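Local atomic coordinates of deoxycytidylate deaminase (Cyanophage S-TIM5, PDB entry 4P9E), a protein that probably catalyses the zinc-dependent hydrolytic deamination of dCMP to dUMP. Residues 28-33 / 70-75. Residues are numbered along the deposited sequence; the frame is centred on the assembly and turned at random.
Sequences MKVGAI and HAEQNA. With ZN (zinc ion), chain B.
Ala71, in the first turn of helix 71-80, packs its methyl against both Val30 and Ala32 of the segment that runs into strand 31-36. The apolar evidence is a short series of methyl contacts: Ala71 CB lies 3.8 Å from Val30 CG1 and 4.0 Å from Ala32 CB, while Ala32 CB also reaches Ala75 CB, one turn further along, at 4.5 Å. Val30 holds CG1 anti to its backbone N (chi1 -167°), and this branch is the one that meets Ala71. Backbone contributes as well, since Ala71 CB sits 3.6 Å from Val30 O. Where Ala32 faces Ala71 and Ala75 the side chains are single methyls, and the axes of strand 31-33 and helix 71-75 approach to 7.3 Å and run 35° apart. Strands 39-45 and 90-93 flank this strand in the sheet.

The polar and metal contacts belong to the helix start. His70, at the N-cap position, binds the zinc ion through ND1 at 2.0 Å, and Cys98 and Cys101 complete the protein ligands. His70 N also donates to Gln73 OE1 (3.0 Å, N-H...O 163°), with the donor above the carbonyl plane, tying the zinc ligand's backbone to the first turn. Glu72, the predicted proton donor, turns its carboxylate toward the strand side; its OE2 accepts from a zinc-bound water at 2.6 Å.

Across the interface, then, the chemistry is apolar, with the sheet backing the helix start through methyl groups, whereas the polar groups of His70 and Glu72 serve the zinc and its water, consistent with the His-Ala-Glu motif of cytidine deaminases.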
ATOM      1  N   MET A  28     -16.573  18.690 -25.554  1.00 79.03           N
ATOM      2  CA  MET A  28     -16.826  18.794 -24.129  1.00 66.49           C
ATOM      3  C   MET A  28     -15.532  18.711 -23.359  1.00 61.60           C
ATOM      4  O   MET A  28     -14.737  17.812 -23.600  1.00 61.74           O
ATOM      5  CB  MET A  28     -17.712  17.646 -23.696  1.00 57.17           C
ATOM      6  CG  MET A  28     -18.655  17.980 -22.590  1.00 52.71           C
ATOM      7  SD  MET A  28     -19.780  16.598 -22.440  1.00 69.29           S
ATOM      8  CE  MET A  28     -21.313  17.446 -22.034  1.00 88.69           C
ATOM      9  N   LYS A  29     -15.321  19.656 -22.449  1.00 52.89           N
ATOM     10  CA  LYS A  29     -14.234  19.567 -21.477  1.00 50.43           C
ATOM     11  C   LYS A  29     -14.745  19.109 -20.093  1.00 43.72           C
ATOM     12  O   LYS A  29     -15.602  19.747 -19.487  1.00 46.10           O
ATOM     13  CB  LYS A  29     -13.496  20.898 -21.370  1.00 48.59           C
ATOM     14  CG  LYS A  29     -12.944  21.397 -22.681  1.00 55.44           C
ATOM     15  CD  LYS A  29     -11.774  22.356 -22.462  1.00 54.27           C
ATOM     16  CE  LYS A  29     -11.382  23.056 -23.758  1.00 67.84           C
ATOM     17  NZ  LYS A  29     -11.310  22.096 -24.905  1.00 72.83           N
ATOM     18  N   VAL A  30     -14.218  17.988 -19.613  1.00 49.29           N
ATOM     19  CA  VAL A  30     -14.655  17.383 -18.356  1.00 42.92           C
ATOM     20  C   VAL A  30     -13.477  17.200 -17.402  1.00 41.59           C
ATOM     21  O   VAL A  30     -12.364  16.853 -17.818  1.00 39.34           O
ATOM     22  CB  VAL A  30     -15.293  15.998 -18.608  1.00 41.68           C
ATOM     23  CG1 VAL A  30     -16.027  15.496 -17.368  1.00 37.98           C
ATOM     24  CG2 VAL A  30     -16.238  16.064 -19.796  1.00 42.23           C
ATOM     25  N   GLY A  31     -13.718  17.441 -16.123  1.00 37.47           N
ATOM     26  CA  GLY A  31     -12.712  17.181 -15.117  1.00 33.18           C
ATOM     27  C   GLY A  31     -13.292  16.283 -14.056  1.00 34.85           C
ATOM     28  O   GLY A  31     -14.482  16.326 -13.796  1.00 37.40           O
ATOM     29  N   ALA A  32     -12.455  15.450 -13.451  1.00 38.29           N
ATOM     30  CA  ALA A  32     -12.884  14.641 -12.309  1.00 37.46           C
ATOM     31  C   ALA A  32     -11.818  14.644 -11.210  1.00 37.70           C
ATOM     32  O   ALA A  32     -10.642  14.847 -11.477  1.00 34.31           O
ATOM     33  CB  ALA A  32     -13.236  13.208 -12.737  1.00 31.92           C
ATOM     34  N   ILE A  33     -12.263  14.434  -9.975  1.00 41.73           N
ATOM     35  CA  ILE A  33     -11.429  14.462  -8.776  1.00 38.67           C
ATOM     36  C   ILE A  33     -11.911  13.355  -7.847  1.00 40.25           C
ATOM     37  O   ILE A  33     -13.096  13.280  -7.555  1.00 38.47           O
ATOM     38  CB  ILE A  33     -11.582  15.811  -8.048  1.00 40.07           C
ATOM     39  CG1 ILE A  33     -10.763  16.875  -8.751  1.00 44.72           C
ATOM     40  CG2 ILE A  33     -11.093  15.738  -6.641  1.00 40.02           C
ATOM     41  CD1 ILE A  33      -9.293  16.641  -8.645  1.00 42.80           C
ATOM     42  N   HIS A  70     -12.711   9.276 -20.972  1.00 41.86           N
ATOM     43  CA  HIS A  70     -13.460  10.242 -20.199  1.00 36.08           C
ATOM     44  C   HIS A  70     -12.654  10.573 -18.958  1.00 32.56           C
ATOM     45  O   HIS A  70     -11.782   9.807 -18.557  1.00 31.54           O
ATOM     46  CB  HIS A  70     -14.816   9.672 -19.823  1.00 37.95           C
ATOM     47  CG  HIS A  70     -15.687   9.384 -21.003  1.00 46.02           C
ATOM     48  ND1 HIS A  70     -16.900   8.742 -20.890  1.00 47.68           N
ATOM     49  CD2 HIS A  70     -15.527   9.660 -22.315  1.00 47.41           C
ATOM     50  CE1 HIS A  70     -17.442   8.621 -22.090  1.00 41.30           C
ATOM     51  NE2 HIS A  70     -16.632   9.172 -22.968  1.00 42.06           N
ATOM     52  N   ALA A  71     -12.941  11.723 -18.364  1.00 37.31           N
ATOM     53  CA  ALA A  71     -12.264  12.175 -17.160  1.00 37.29           C
ATOM     54  C   ALA A  71     -12.333  11.119 -16.055  1.00 38.37           C
ATOM     55  O   ALA A  71     -11.376  10.920 -15.307  1.00 31.96           O
ATOM     56  CB  ALA A  71     -12.889  13.476 -16.682  1.00 38.25           C
ATOM     57  N   GLU A  72     -13.477  10.447 -15.963  1.00 33.64           N
ATOM     58  CA  GLU A  72     -13.706   9.462 -14.921  1.00 32.95           C
ATOM     59  C   GLU A  72     -12.856   8.225 -15.180  1.00 34.79           C
ATOM     60  O   GLU A  72     -12.284   7.660 -14.259  1.00 37.18           O
ATOM     61  CB  GLU A  72     -15.200   9.089 -14.828  1.00 39.16           C
ATOM     62  CG  GLU A  72     -16.181  10.256 -14.628  1.00 36.87           C
ATOM     63  CD  GLU A  72     -16.654  10.884 -15.943  1.00 46.37           C
ATOM     64  OE1 GLU A  72     -15.837  11.040 -16.886  1.00 42.60           O
ATOM     65  OE2 GLU A  72     -17.853  11.237 -16.025  1.00 47.91           O
ATOM     66  N   GLN A  73     -12.775   7.799 -16.437  1.00 32.01           N
ATOM     67  CA  GLN A  73     -11.834   6.758 -16.838  1.00 32.57           C
ATOM     68  C   GLN A  73     -10.359   7.054 -16.474  1.00 29.62           C
ATOM     69  O   GLN A  73      -9.646   6.178 -15.985  1.00 26.41           O
ATOM     70  CB  GLN A  73     -11.987   6.459 -18.321  1.00 33.85           C
ATOM     71  CG  GLN A  73     -13.218   5.636 -18.599  1.00 36.54           C
ATOM     72  CD  GLN A  73     -13.677   5.684 -20.049  1.00 46.58           C
ATOM     73  OE1 GLN A  73     -13.019   6.263 -20.911  1.00 45.41           O
ATOM     74  NE2 GLN A  73     -14.836   5.083 -20.316  1.00 50.97           N
ATOM     75  N   ASN A  74      -9.922   8.288 -16.694  1.00 34.99           N
ATOM     76  CA  ASN A  74      -8.582   8.698 -16.283  1.00 36.31           C
ATOM     77  C   ASN A  74      -8.328   8.644 -14.772  1.00 36.86           C
ATOM     78  O   ASN A  74      -7.314   8.098 -14.316  1.00 39.87           O
ATOM     79  CB  ASN A  74      -8.250  10.078 -16.831  1.00 36.33           C
ATOM     80  CG  ASN A  74      -7.584  10.008 -18.176  1.00 43.54           C
ATOM     81  OD1 ASN A  74      -6.774   9.114 -18.429  1.00 38.34           O
ATOM     82  ND2 ASN A  74      -7.916  10.945 -19.055  1.00 52.15           N
ATOM     83  N   ALA A  75      -9.246   9.206 -14.001  1.00 25.61           N
ATOM     84  CA  ALA A  75      -9.151   9.138 -12.558  1.00 25.95           C
ATOM     85  C   ALA A  75      -9.081   7.679 -12.076  1.00 30.78           C
ATOM     86  O   ALA A  75      -8.184   7.300 -11.319  1.00 31.06           O
ATOM     87  CB  ALA A  75     -10.328   9.880 -11.913  1.00 23.23           C
TER
HETATM   88 ZN    ZN B 201     -18.159   8.459 -19.405  1.00 54.55          ZN
HETATM   89  O   HOH W   1     -18.598  10.668 -18.444  1.00 61.98           O